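Local coordinates for protein EH1AB1 (Metagenome, PDB 6I8F) that hydrolyses esters, as a metagenome-derived enzyme built on the alpha/beta-hydrolase fold, at residues P75-R80 and D132-P137; R80-R85 and G108-H113; P140-I145 and D245-P250; A179-V184 and Q199-P204. All coordinates share one frame; numbering follows the deposited sequence.

Interaction 1: residues P75-R80 and D132-P137; sequences PASEIR and DYRLAP. With PEG (di(hydroxyethyl)ether), chain F.
Arg-80 and Asp-132 run side by side and point the same way, a surface ion pair that joins two neighbouring strands where the second one ends. Along Arg-80, CB packs beside Asp-132 CB at 4.0 Å, and CG passes near O1 of the bound diethylene glycol. The chain then bends about its third torsion (chi3 -61°), which turns NE to that oxygen in a weak but fairly straight bond, and the tip folds back so that NH2 meets Asp-132 OD2 at 2.6 Å. This oxygen sits over one face of the guanidinium. O1 also donates to the backbone O of Asp-132 at 2.8 Å, and O4 gives its proton to Asp-132 OD1. Strand 78-85 lies antiparallel to strand 127-132 in the central alpha/beta-hydrolase sheet, and Asp-132 N donates to Arg-80 O at 2.9 Å where the strand ends and the loop toward helix 143-157 begins. Further along, Ser-77 OG touches Arg-134 CD, and Ala-76 CB rests on a face of the Arg-134 guanidinium, 3.5 Å from NH1. Arg-134 NE makes a salt bridge with Asp-147 of helix 143-157. An alanine in place of Arg-134 would probably leave Asp-147 without that mate and open a gap beside Ala-76.

Interaction 2: residues R80-R85 and G108-H113; sequences RFRRYR and GNIETH
Arg-82 and Glu-111 form the ionic heart of this contact, a two-pronged salt bridge made end-on. Arg-82 NH2 reaches Glu-111 OE2 at a short 2.5 Å and NH1 reaches OE1 at 3.1 Å, the latter nearly straight (168°). Both oxygens lie close to the guanidinium plane, yet the carboxylate is turned 52° against it, and OE1 is met from above its own plane. Glu-111 sets out away from strand 78-85; its bend at chi2 (-60°) swings the carboxylate back to the arginine. NH1 has a second anionic partner in Asp-114, while Asn-69 accepts from NE.

Apolar contact comes from Ile-110. Its CG2 lies 3.4 Å above one face of the same guanidinium, offset toward the rim, and its CD1 packs on the strand backbone, 3.8 Å from Phe-81 C.

Hydrogen bonding supplies the rest. A water donates to Ile-110 O at 2.6 Å and to Tyr-84 OH, whose stronger partner is Asp-114. Within the loop, Asn-109 OD1 accepts from Thr-112 N in an Asx motif, just ahead of His-113 at the N-cap of helix 114-124.

With Glu-111 at its edge, Ile-110 on a face and Asp-114 as a further anion, the Arg-82 guanidinium is fixed in rotation and its charge is probably well compensated, which ties the sheet to the start of the helix electrostatically as well as by packing.

Interaction 3: residues P140-I145 and D245-P250; sequences PFPAPI and DLRLSP
Phe-141 and Arg-247 bury nearly equal areas here and meet at about a right angle. The ring points its rim at the arginine: CZ stands 3.3 Å above one face of the guanidinium, near its margin, with the two planes 70° apart, and CE2 touches Arg-247 CB at 3.5 Å. This is an edge-on approach, unlike a parallel stack. On the two opposite faces of the ring lie Pro-142, whose CB sits over the centre after a cis peptide bond, and Leu-248, whose CD2 makes an off-centre CH-pi contact 4.2 Å from the Phe-141 centroid.

Asp-245 grips the guanidinium side-on and so fixes the rotation of the flat surface that the ring meets. Arg-247 NE donates to Asp-245 OD1 at 2.9 Å and NH2 to OD2 at 2.7 Å, both almost straight. OD1 also takes Arg-247 N on its anti lone pair, closing an Asx turn. A leucine in place of Arg-247 would probably leave the Asp-245 carboxylate without its charged mate and the rim of Phe-141 without the flat surface it abuts.

Ile-145 adds its CG2, 4.1 Å from Arg-247 CG. The contact thus fastens the start of helix 143-157, where Pro-142 is the N-cap, to the loop that follows helix 230-236. Val-183 of helix 176-190 touches both Ile-145 and Arg-247, and Tyr-236 of helix 230-236 packs on Ile-145 and Leu-248.

Interaction 4: residues A179-V184 and Q199-P204; sequences AMAAVV and QMLIYP
The amide of Gln-199 brings its oxygen to the helix, with OE1 lying 3.8 Å from Ala-182 CA. A water joins the two more firmly, donating to Gln-199 OE1 at 2.7 Å and to Ala-182 O, while NE2 at the other corner of the amide gives its hydrogen to Pro-260 O. Further along the strand's exit, the Tyr-203 ring carries Ile-202 CG2 over the centre of one face and meets His-300, probably the catalytic histidine.

Leu-201 makes the apolar seam: CD2 touches Ala-181 CB at 3.7 Å and CD1 approaches Ala-182 CB. Beside it, Pro-204 presents CB to Ala-179 N at 3.9 Å. Small alanine side chains let the helix come close: the axes of segments 179-184 and 199-202 approach to 7.8 Å, with 149° between their N-to-C directions, so they run roughly antiparallel. Helix 176-190, which starts at the presumed nucleophile elbow, is the connector of a beta-alpha-beta crossover, packing here on strand 198-202 after leaving strand 169-174.

Interaction 4 is the buried member of the set, a helix-on-sheet seam of alanine and leucine with one water, whereas interaction 1 lies at the surface and is held by charge, with a glycol, probably from the crystallisation liquor, bound against it. Interactions 2 and 3 are partly buried and each pairs a clamped arginine with apolar side chains, but the acid lies across the contact in interaction 2 and within the arginine's own segment in interaction 3. Interactions 1 and 2 share Arg-80 and strand 78-85, and touch through Asp-132 and Ile-110. Interactions 3 and 4 meet where Ile-145 packs on Val-183, and Tyr-133 links interaction 1 to Met-180 of interaction 4.

Interaction 1: residues P75-R80 and D132-P137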
loop_
_atom_site.group_PDB
_atom_site.type_symbol
_atom_site.label_atom_id
_atom_site.label_comp_id
_atom_site.label_asym_id
_atom_site.label_seq_id
_atom_site.Cartn_x
_atom_site.Cartn_y
_atom_site.Cartn_z
ATOM N N PRO A 75 -15.523 -18.206 24.489
ATOM C CA PRO A 75 -16.493 -19.298 24.375
ATOM C C PRO A 75 -16.249 -20.450 25.365
ATOM O O PRO A 75 -17.194 -20.999 25.893
ATOM C CB PRO A 75 -16.325 -19.821 22.938
ATOM C CG PRO A 75 -15.634 -18.696 22.194
ATOM C CD PRO A 75 -14.803 -17.968 23.229
ATOM N N ALA A 76 -14.984 -20.808 25.591
ATOM C CA ALA A 76 -14.664 -21.986 26.374
ATOM C C ALA A 76 -13.509 -21.739 27.354
ATOM O O ALA A 76 -12.980 -22.695 27.912
ATOM C CB ALA A 76 -14.335 -23.112 25.428
ATOM N N SER A 77 -13.124 -20.475 27.569
ATOM C CA SER A 77 -11.986 -20.137 28.424
ATOM C C SER A 77 -11.880 -18.618 28.560
ATOM O O SER A 77 -12.615 -17.864 27.930
ATOM C CB SER A 77 -10.679 -20.707 27.901
ATOM O OG SER A 77 -10.170 -19.933 26.820
ATOM N N GLU A 78 -10.938 -18.192 29.398
ATOM C CA GLU A 78 -10.512 -16.814 29.424
ATOM C C GLU A 78 -9.731 -16.544 28.131
ATOM O O GLU A 78 -9.005 -17.411 27.638
ATOM C CB GLU A 78 -9.667 -16.538 30.669
ATOM C CG GLU A 78 -9.534 -15.063 30.978
ATOM C CD GLU A 78 -8.386 -14.701 31.900
ATOM O OE1 GLU A 78 -7.551 -15.580 32.187
ATOM O OE2 GLU A 78 -8.330 -13.532 32.322
ATOM N N ILE A 79 -9.939 -15.360 27.556
ATOM C CA ILE A 79 -9.068 -14.847 26.511
ATOM C C ILE A 79 -8.383 -13.600 27.061
ATOM O O ILE A 79 -9.045 -12.676 27.496
ATOM C CB ILE A 79 -9.840 -14.547 25.218
ATOM C CG1 ILE A 79 -10.535 -15.801 24.678
ATOM C CG2 ILE A 79 -8.910 -13.921 24.181
ATOM C CD1 ILE A 79 -11.622 -15.494 23.675
ATOM N N ARG A 80 -7.050 -13.616 27.039
ATOM C CA ARG A 80 -6.249 -12.534 27.523
ATOM C C ARG A 80 -5.926 -11.600 26.352
ATOM O O ARG A 80 -5.810 -12.024 25.199
ATOM C CB ARG A 80 -4.994 -13.095 28.192
ATOM C CG ARG A 80 -5.282 -13.809 29.507
ATOM C CD ARG A 80 -4.047 -14.503 30.047
ATOM N NE ARG A 80 -3.557 -15.515 29.117
ATOM C CZ ARG A 80 -2.419 -16.189 29.251
ATOM N NH1 ARG A 80 -1.644 -15.984 30.304
ATOM N NH2 ARG A 80 -2.061 -17.070 28.333
ATOM N N ASP A 132 -4.570 -13.317 22.919
ATOM C CA ASP A 132 -4.014 -14.585 23.346
ATOM C C ASP A 132 -5.102 -15.658 23.186
ATOM O O ASP A 132 -5.844 -15.952 24.109
ATOM C CB ASP A 132 -3.505 -14.473 24.783
ATOM C CG ASP A 132 -2.408 -15.456 25.146
ATOM O OD1 ASP A 132 -2.003 -16.268 24.274
ATOM O OD2 ASP A 132 -1.956 -15.395 26.305
ATOM N N TYR A 133 -5.218 -16.188 21.969
ATOM C CA TYR A 133 -6.213 -17.193 21.641
ATOM C C TYR A 133 -5.668 -18.590 21.990
ATOM O O TYR A 133 -4.443 -18.816 21.994
ATOM C CB TYR A 133 -6.590 -17.061 20.168
ATOM C CG TYR A 133 -5.437 -17.157 19.200
ATOM C CD1 TYR A 133 -4.809 -16.021 18.709
ATOM C CD2 TYR A 133 -4.995 -18.385 18.750
ATOM C CE1 TYR A 133 -3.765 -16.102 17.808
ATOM C CE2 TYR A 133 -3.949 -18.486 17.851
ATOM C CZ TYR A 133 -3.334 -17.343 17.373
ATOM O OH TYR A 133 -2.302 -17.451 16.485
ATOM N N ARG A 134 -6.581 -19.522 22.287
ATOM C CA ARG A 134 -6.226 -20.933 22.560
ATOM C C ARG A 134 -5.479 -21.528 21.371
ATOM O O ARG A 134 -5.808 -21.218 20.228
ATOM C CB ARG A 134 -7.467 -21.795 22.800
ATOM C CG ARG A 134 -8.089 -21.574 24.166
ATOM C CD ARG A 134 -9.374 -22.347 24.346
ATOM N NE ARG A 134 -10.403 -21.871 23.442
ATOM C CZ ARG A 134 -11.427 -22.598 23.024
ATOM N NH1 ARG A 134 -11.554 -23.855 23.430
ATOM N NH2 ARG A 134 -12.310 -22.063 22.200
ATOM N N LEU A 135 -4.509 -22.400 21.676
ATOM C CA LEU A 135 -3.625 -23.018 20.695
ATOM C C LEU A 135 -3.809 -24.544 20.683
ATOM O O LEU A 135 -4.200 -25.163 21.690
ATOM C CB LEU A 135 -2.183 -22.637 21.043
ATOM C CG LEU A 135 -1.856 -21.139 21.058
ATOM C CD1 LEU A 135 -0.504 -20.886 21.710
ATOM C CD2 LEU A 135 -1.874 -20.565 19.654
ATOM N N ALA A 136 -3.521 -25.134 19.517
ATOM C CA ALA A 136 -3.360 -26.583 19.314
ATOM C C ALA A 136 -1.952 -26.986 19.751
ATOM O O ALA A 136 -1.054 -26.149 19.720
ATOM C CB ALA A 136 -3.587 -26.910 17.856
ATOM N N PRO A 137 -1.741 -28.258 20.134
ATOM C CA PRO A 137 -2.705 -29.347 20.015
ATOM C C PRO A 137 -3.798 -29.389 21.093
ATOM O O PRO A 137 -4.783 -30.092 20.919
ATOM C CB PRO A 137 -1.860 -30.634 20.097
ATOM C CG PRO A 137 -0.623 -30.216 20.844
ATOM C CD PRO A 137 -0.401 -28.773 20.435
HETATM C C1 PEG F . -5.346 -17.952 27.501
HETATM O O1 PEG F . -5.543 -16.717 26.777
HETATM C C2 PEG F . -5.493 -19.147 26.571
HETATM O O2 PEG F . -4.528 -19.038 25.525
HETATM C C3 PEG F . -3.304 -19.723 25.802
HETATM C C4 PEG F . -2.294 -19.474 24.688
HETATM O O4 PEG F . -1.148 -18.689 25.105
#

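Interaction 2: residues R80-R85 and G108-H113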
loop_
_atom_site.group_PDB
_atom_site.type_symbol
_atom_site.label_atom_id
_atom_site.label_comp_id
_atom_site.label_asym_id
_atom_site.label_seq_id
_atom_site.Cartn_x
_atom_site.Cartn_y
_atom_site.Cartn_z
ATOM N N ARG A 80 -7.050 -13.616 27.039
ATOM C CA ARG A 80 -6.249 -12.534 27.523
ATOM C C ARG A 80 -5.926 -11.600 26.352
ATOM O O ARG A 80 -5.810 -12.024 25.199
ATOM C CB ARG A 80 -4.994 -13.095 28.192
ATOM C CG ARG A 80 -5.282 -13.809 29.507
ATOM C CD ARG A 80 -4.047 -14.503 30.047
ATOM N NE ARG A 80 -3.557 -15.515 29.117
ATOM C CZ ARG A 80 -2.419 -16.189 29.251
ATOM N NH1 ARG A 80 -1.644 -15.984 30.304
ATOM N NH2 ARG A 80 -2.061 -17.070 28.333
ATOM N N PHE A 81 -5.762 -10.320 26.671
ATOM C CA PHE A 81 -5.393 -9.325 25.679
ATOM C C PHE A 81 -4.329 -8.397 26.273
ATOM O O PHE A 81 -4.169 -8.298 27.503
ATOM C CB PHE A 81 -6.625 -8.541 25.232
ATOM C CG PHE A 81 -7.319 -7.823 26.358
ATOM C CD1 PHE A 81 -6.848 -6.597 26.808
ATOM C CD2 PHE A 81 -8.416 -8.387 26.990
ATOM C CE1 PHE A 81 -7.471 -5.946 27.865
ATOM C CE2 PHE A 81 -9.048 -7.725 28.034
ATOM C CZ PHE A 81 -8.568 -6.509 28.477
ATOM N N ARG A 82 -3.621 -7.703 25.379
ATOM C CA ARG A 82 -2.744 -6.626 25.772
ATOM C C ARG A 82 -3.016 -5.429 24.857
ATOM O O ARG A 82 -3.007 -5.562 23.640
ATOM C CB ARG A 82 -1.294 -7.104 25.744
ATOM C CG ARG A 82 -0.290 -5.996 26.020
ATOM C CD ARG A 82 1.103 -6.543 26.162
ATOM N NE ARG A 82 1.220 -7.474 27.271
ATOM C CZ ARG A 82 2.214 -8.345 27.404
ATOM N NH1 ARG A 82 3.250 -8.296 26.585
ATOM N NH2 ARG A 82 2.154 -9.282 28.334
ATOM N N ARG A 83 -3.331 -4.286 25.463
ATOM C CA ARG A 83 -3.628 -3.059 24.741
ATOM C C ARG A 83 -2.383 -2.177 24.744
ATOM O O ARG A 83 -1.710 -2.038 25.777
ATOM C CB ARG A 83 -4.785 -2.271 25.365
ATOM C CG ARG A 83 -6.001 -3.118 25.696
ATOM C CD ARG A 83 -7.247 -2.273 25.845
ATOM N NE ARG A 83 -7.241 -1.513 27.079
ATOM C CZ ARG A 83 -7.771 -0.306 27.233
ATOM N NH1 ARG A 83 -8.007 0.469 26.184
ATOM N NH2 ARG A 83 -8.049 0.127 28.448
ATOM N N TYR A 84 -2.093 -1.606 23.572
ATOM C CA TYR A 84 -0.995 -0.697 23.393
ATOM C C TYR A 84 -1.537 0.660 22.928
ATOM O O TYR A 84 -2.196 0.746 21.886
ATOM C CB TYR A 84 -0.027 -1.239 22.346
ATOM C CG TYR A 84 0.488 -2.634 22.575
ATOM C CD1 TYR A 84 -0.219 -3.751 22.142
ATOM C CD2 TYR A 84 1.726 -2.841 23.160
ATOM C CE1 TYR A 84 0.284 -5.034 22.306
ATOM C CE2 TYR A 84 2.238 -4.116 23.334
ATOM C CZ TYR A 84 1.523 -5.217 22.896
ATOM O OH TYR A 84 2.046 -6.471 23.064
ATOM N N ARG A 85 -1.273 1.700 23.720
ATOM C CA ARG A 85 -1.669 3.057 23.385
ATOM C C ARG A 85 -0.485 3.727 22.702
ATOM O O ARG A 85 0.615 3.734 23.256
ATOM C CB ARG A 85 -2.114 3.792 24.652
ATOM C CG ARG A 85 -2.590 5.216 24.408
ATOM C CD ARG A 85 -3.390 5.761 25.574
ATOM N NE ARG A 85 -4.008 7.000 25.171
ATOM C CZ ARG A 85 -5.226 7.135 24.650
ATOM N NH1 ARG A 85 -6.125 6.166 24.732
ATOM N NH2 ARG A 85 -5.531 8.278 24.062
ATOM N N GLY A 108 3.540 -19.095 19.439
ATOM C CA GLY A 108 3.315 -17.657 19.497
ATOM C C GLY A 108 2.362 -17.293 20.619
ATOM O O GLY A 108 1.517 -18.091 21.041
ATOM N N ASN A 109 2.486 -16.054 21.093
ATOM C CA ASN A 109 1.617 -15.506 22.134
ATOM C C ASN A 109 1.783 -13.984 22.085
ATOM O O ASN A 109 2.445 -13.452 21.178
ATOM C CB ASN A 109 1.955 -16.097 23.511
ATOM C CG ASN A 109 3.425 -15.952 23.832
ATOM O OD1 ASN A 109 3.962 -14.851 23.762
ATOM N ND2 ASN A 109 4.107 -17.056 24.102
ATOM N N ILE A 110 1.232 -13.286 23.074
ATOM C CA ILE A 110 1.331 -11.835 23.109
ATOM C C ILE A 110 2.814 -11.405 23.151
ATOM O O ILE A 110 3.186 -10.410 22.506
ATOM C CB ILE A 110 0.467 -11.261 24.248
ATOM C CG1 ILE A 110 -1.018 -11.475 23.922
ATOM C CG2 ILE A 110 0.789 -9.788 24.494
ATOM C CD1 ILE A 110 -1.985 -11.040 25.008
ATOM N N GLU A 111 3.676 -12.175 23.831
ATOM C CA GLU A 111 5.052 -11.741 24.046
ATOM C C GLU A 111 5.894 -11.870 22.768
ATOM O O GLU A 111 6.823 -11.103 22.592
ATOM C CB GLU A 111 5.738 -12.525 25.167
ATOM C CG GLU A 111 5.085 -12.362 26.517
ATOM C CD GLU A 111 5.012 -10.948 27.069
ATOM O OE1 GLU A 111 5.788 -10.070 26.636
ATOM O OE2 GLU A 111 4.168 -10.735 27.935
ATOM N N THR A 112 5.615 -12.875 21.930
ATOM C CA THR A 112 6.421 -13.146 20.721
ATOM C C THR A 112 6.264 -12.010 19.697
ATOM O O THR A 112 7.115 -11.848 18.825
ATOM C CB THR A 112 6.061 -14.508 20.110
ATOM O OG1 THR A 112 4.666 -14.530 19.802
ATOM C CG2 THR A 112 6.381 -15.670 21.030
ATOM N N HIS A 113 5.171 -11.245 19.794
ATOM C CA HIS A 113 4.830 -10.196 18.819
ATOM C C HIS A 113 4.683 -8.825 19.499
ATOM O O HIS A 113 4.165 -7.897 18.904
ATOM C CB HIS A 113 3.546 -10.595 18.077
ATOM C CG HIS A 113 3.746 -11.713 17.104
ATOM N ND1 HIS A 113 4.068 -13.008 17.511
ATOM C CD2 HIS A 113 3.677 -11.735 15.753
ATOM C CE1 HIS A 113 4.179 -13.775 16.441
ATOM N NE2 HIS A 113 3.942 -13.012 15.344
HETATM O O HOH W 1 1.555 -8.888 21.178
#

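Interaction 3: residues P140-I145 and D245-P250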
loop_
_atom_site.group_PDB
_atom_site.type_symbol
_atom_site.label_atom_id
_atom_site.label_comp_id
_atom_site.label_asym_id
_atom_site.label_seq_id
_atom_site.Cartn_x
_atom_site.Cartn_y
_atom_site.Cartn_z
ATOM N N PRO A 140 -7.578 -27.802 19.411
ATOM C CA PRO A 140 -7.418 -27.856 17.961
ATOM C C PRO A 140 -8.543 -27.103 17.239
ATOM O O PRO A 140 -9.489 -26.665 17.874
ATOM C CB PRO A 140 -7.457 -29.364 17.631
ATOM C CG PRO A 140 -8.195 -30.004 18.788
ATOM C CD PRO A 140 -8.005 -29.089 19.979
ATOM N N PHE A 141 -8.416 -27.001 15.913
ATOM C CA PHE A 141 -9.468 -26.439 15.044
ATOM C C PHE A 141 -10.813 -27.015 15.481
ATOM O O PHE A 141 -10.920 -28.230 15.621
ATOM C CB PHE A 141 -9.179 -26.770 13.576
ATOM C CG PHE A 141 -10.243 -26.309 12.614
ATOM C CD1 PHE A 141 -11.304 -27.141 12.266
ATOM C CD2 PHE A 141 -10.191 -25.042 12.053
ATOM C CE1 PHE A 141 -12.291 -26.713 11.388
ATOM C CE2 PHE A 141 -11.183 -24.610 11.183
ATOM C CZ PHE A 141 -12.226 -25.448 10.845
ATOM N N PRO A 142 -11.836 -26.168 15.684
ATOM C CA PRO A 142 -11.858 -24.763 15.298
ATOM C C PRO A 142 -11.621 -23.786 16.458
ATOM O O PRO A 142 -11.915 -22.608 16.312
ATOM C CB PRO A 142 -13.289 -24.575 14.774
ATOM C CG PRO A 142 -14.101 -25.443 15.696
ATOM C CD PRO A 142 -13.207 -26.641 15.945
ATOM N N ALA A 143 -11.097 -24.287 17.583
ATOM C CA ALA A 143 -11.000 -23.514 18.848
ATOM C C ALA A 143 -10.278 -22.182 18.637
ATOM O O ALA A 143 -10.734 -21.144 19.108
ATOM C CB ALA A 143 -10.309 -24.338 19.910
ATOM N N PRO A 144 -9.104 -22.134 17.981
ATOM C CA PRO A 144 -8.392 -20.858 17.852
ATOM C C PRO A 144 -9.181 -19.792 17.065
ATOM O O PRO A 144 -9.228 -18.625 17.460
ATOM C CB PRO A 144 -7.074 -21.267 17.176
ATOM C CG PRO A 144 -6.934 -22.744 17.520
ATOM C CD PRO A 144 -8.349 -23.268 17.434
ATOM N N ILE A 145 -9.814 -20.216 15.972
ATOM C CA ILE A 145 -10.664 -19.370 15.137
ATOM C C ILE A 145 -11.854 -18.881 15.970
ATOM O O ILE A 145 -12.225 -17.717 15.873
ATOM C CB ILE A 145 -11.107 -20.132 13.864
ATOM C CG1 ILE A 145 -9.933 -20.400 12.920
ATOM C CG2 ILE A 145 -12.266 -19.436 13.143
ATOM C CD1 ILE A 145 -9.178 -19.180 12.483
ATOM N N ASP A 245 -13.362 -26.218 3.982
ATOM C CA ASP A 245 -13.913 -25.412 5.057
ATOM C C ASP A 245 -13.310 -24.001 4.956
ATOM O O ASP A 245 -12.087 -23.844 4.928
ATOM C CB ASP A 245 -13.622 -26.032 6.428
ATOM C CG ASP A 245 -14.405 -25.408 7.568
ATOM O OD1 ASP A 245 -14.201 -24.210 7.844
ATOM O OD2 ASP A 245 -15.200 -26.132 8.195
ATOM N N LEU A 246 -14.173 -22.986 4.904
ATOM C CA LEU A 246 -13.719 -21.594 4.700
ATOM C C LEU A 246 -12.943 -21.072 5.924
ATOM O O LEU A 246 -12.270 -20.060 5.819
ATOM C CB LEU A 246 -14.922 -20.695 4.397
ATOM C CG LEU A 246 -15.673 -21.007 3.106
ATOM C CD1 LEU A 246 -16.850 -20.069 2.944
ATOM C CD2 LEU A 246 -14.757 -20.934 1.898
ATOM N N ARG A 247 -13.051 -21.733 7.082
ATOM C CA ARG A 247 -12.225 -21.365 8.240
ATOM C C ARG A 247 -10.784 -21.843 8.045
ATOM O O ARG A 247 -9.889 -21.333 8.704
ATOM C CB ARG A 247 -12.791 -21.919 9.547
ATOM C CG ARG A 247 -14.113 -21.286 9.962
ATOM C CD ARG A 247 -14.829 -22.116 11.007
ATOM N NE ARG A 247 -15.133 -23.459 10.517
ATOM C CZ ARG A 247 -15.701 -24.422 11.243
ATOM N NH1 ARG A 247 -16.048 -24.182 12.493
ATOM N NH2 ARG A 247 -15.896 -25.625 10.721
ATOM N N LEU A 248 -10.564 -22.817 7.155
ATOM C CA LEU A 248 -9.208 -23.260 6.796
ATOM C C LEU A 248 -8.753 -22.656 5.463
ATOM O O LEU A 248 -7.563 -22.635 5.172
ATOM C CB LEU A 248 -9.192 -24.788 6.668
ATOM C CG LEU A 248 -9.358 -25.602 7.946
ATOM C CD1 LEU A 248 -9.508 -27.078 7.599
ATOM C CD2 LEU A 248 -8.180 -25.408 8.883
ATOM N N SER A 249 -9.716 -22.300 4.608
ATOM C CA SER A 249 -9.464 -21.982 3.209
ATOM C C SER A 249 -10.311 -20.785 2.791
ATOM O O SER A 249 -11.168 -20.903 1.914
ATOM C CB SER A 249 -9.727 -23.194 2.346
ATOM O OG SER A 249 -8.773 -24.210 2.618
ATOM N N PRO A 250 -10.112 -19.597 3.413
ATOM C CA PRO A 250 -10.954 -18.439 3.114
ATOM C C PRO A 250 -10.862 -17.962 1.654
ATOM O O PRO A 250 -11.798 -17.310 1.169
ATOM C CB PRO A 250 -10.467 -17.365 4.105
ATOM C CG PRO A 250 -9.059 -17.798 4.492
ATOM C CD PRO A 250 -9.099 -19.313 4.446
#

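Interaction 4: residues A179-V184 and Q199-P204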
loop_
_atom_site.group_PDB
_atom_site.type_symbol
_atom_site.label_atom_id
_atom_site.label_comp_id
_atom_site.label_asym_id
_atom_site.label_seq_id
_atom_site.Cartn_x
_atom_site.Cartn_y
_atom_site.Cartn_z
ATOM N N ALA A 179 -4.658 -15.472 8.517
ATOM C CA ALA A 179 -5.773 -16.337 8.186
ATOM C C ALA A 179 -6.926 -16.028 9.145
ATOM O O ALA A 179 -8.050 -15.818 8.705
ATOM C CB ALA A 179 -5.351 -17.783 8.243
ATOM N N MET A 180 -6.614 -15.956 10.444
ATOM C CA MET A 180 -7.615 -15.666 11.480
ATOM C C MET A 180 -8.339 -14.360 11.149
ATOM O O MET A 180 -9.560 -14.301 11.192
ATOM C CB MET A 180 -6.980 -15.538 12.867
ATOM C CG MET A 180 -7.997 -15.643 13.994
ATOM S SD MET A 180 -7.250 -15.916 15.623
ATOM C CE MET A 180 -6.607 -17.577 15.459
ATOM N N ALA A 181 -7.564 -13.310 10.842
ATOM C CA ALA A 181 -8.128 -12.006 10.530
ATOM C C ALA A 181 -9.054 -12.124 9.315
ATOM O O ALA A 181 -10.159 -11.617 9.339
ATOM C CB ALA A 181 -7.034 -10.986 10.303
ATOM N N ALA A 182 -8.601 -12.804 8.260
ATOM C CA ALA A 182 -9.421 -12.932 7.054
ATOM C C ALA A 182 -10.741 -13.636 7.391
ATOM O O ALA A 182 -11.825 -13.240 6.927
ATOM C CB ALA A 182 -8.668 -13.675 5.981
ATOM N N VAL A 183 -10.634 -14.699 8.188
ATOM C CA VAL A 183 -11.772 -15.551 8.521
ATOM C C VAL A 183 -12.750 -14.780 9.408
ATOM O O VAL A 183 -13.948 -14.904 9.208
ATOM C CB VAL A 183 -11.311 -16.873 9.156
ATOM C CG1 VAL A 183 -12.458 -17.624 9.826
ATOM C CG2 VAL A 183 -10.629 -17.753 8.127
ATOM N N VAL A 184 -12.243 -13.986 10.366
ATOM C CA VAL A 184 -13.115 -13.167 11.220
ATOM C C VAL A 184 -14.017 -12.285 10.348
ATOM O O VAL A 184 -15.212 -12.171 10.609
ATOM C CB VAL A 184 -12.332 -12.316 12.243
ATOM C CG1 VAL A 184 -13.223 -11.279 12.916
ATOM C CG2 VAL A 184 -11.655 -13.186 13.292
ATOM N N GLN A 199 -8.899 -4.836 7.361
ATOM C CA GLN A 199 -8.210 -6.096 7.628
ATOM C C GLN A 199 -6.750 -5.981 7.166
ATOM O O GLN A 199 -6.469 -5.626 6.029
ATOM C CB GLN A 199 -8.942 -7.295 7.007
ATOM C CG GLN A 199 -9.112 -7.239 5.488
ATOM C CD GLN A 199 -9.926 -8.389 4.937
ATOM O OE1 GLN A 199 -9.681 -9.555 5.251
ATOM N NE2 GLN A 199 -10.908 -8.079 4.099
ATOM N N MET A 200 -5.824 -6.272 8.085
ATOM C CA MET A 200 -4.403 -6.215 7.809
ATOM C C MET A 200 -3.879 -7.652 7.763
ATOM O O MET A 200 -3.687 -8.283 8.797
ATOM C CB MET A 200 -3.663 -5.396 8.877
ATOM C CG MET A 200 -2.146 -5.380 8.692
ATOM S SD MET A 200 -1.256 -4.759 10.149
ATOM C CE MET A 200 -1.864 -3.080 10.234
ATOM N N LEU A 201 -3.690 -8.173 6.549
ATOM C CA LEU A 201 -3.300 -9.561 6.347
ATOM C C LEU A 201 -1.815 -9.629 5.966
ATOM O O LEU A 201 -1.424 -9.309 4.847
ATOM C CB LEU A 201 -4.193 -10.185 5.271
ATOM C CG LEU A 201 -5.695 -9.912 5.382
ATOM C CD1 LEU A 201 -6.427 -10.620 4.249
ATOM C CD2 LEU A 201 -6.258 -10.343 6.726
ATOM N N ILE A 202 -0.991 -10.038 6.933
ATOM C CA ILE A 202 0.458 -10.153 6.757
ATOM C C ILE A 202 0.785 -11.619 6.421
ATOM O O ILE A 202 0.601 -12.504 7.251
ATOM C CB ILE A 202 1.211 -9.684 8.017
ATOM C CG1 ILE A 202 0.789 -8.282 8.476
ATOM C CG2 ILE A 202 2.714 -9.807 7.804
ATOM C CD1 ILE A 202 0.868 -7.200 7.410
ATOM N N TYR A 203 1.280 -11.833 5.200
ATOM C CA TYR A 203 1.541 -13.150 4.598
ATOM C C TYR A 203 0.593 -14.193 5.180
ATOM O O TYR A 203 1.027 -15.143 5.819
ATOM C CB TYR A 203 3.020 -13.555 4.659
ATOM C CG TYR A 203 3.810 -13.207 5.893
ATOM C CD1 TYR A 203 3.569 -13.811 7.115
ATOM C CD2 TYR A 203 4.846 -12.295 5.819
ATOM C CE1 TYR A 203 4.327 -13.502 8.235
ATOM C CE2 TYR A 203 5.623 -11.986 6.921
ATOM C CZ TYR A 203 5.367 -12.595 8.132
ATOM O OH TYR A 203 6.143 -12.275 9.201
ATOM N N PRO A 204 -0.732 -14.054 4.955
ATOM C CA PRO A 204 -1.702 -15.017 5.470
ATOM C C PRO A 204 -1.631 -16.358 4.727
ATOM O O PRO A 204 -1.260 -16.383 3.556
ATOM C CB PRO A 204 -3.050 -14.332 5.186
ATOM C CG PRO A 204 -2.781 -13.485 3.952
ATOM C CD PRO A 204 -1.355 -13.007 4.131
HETATM O O HOH W 2 -11.440 -11.476 4.715
#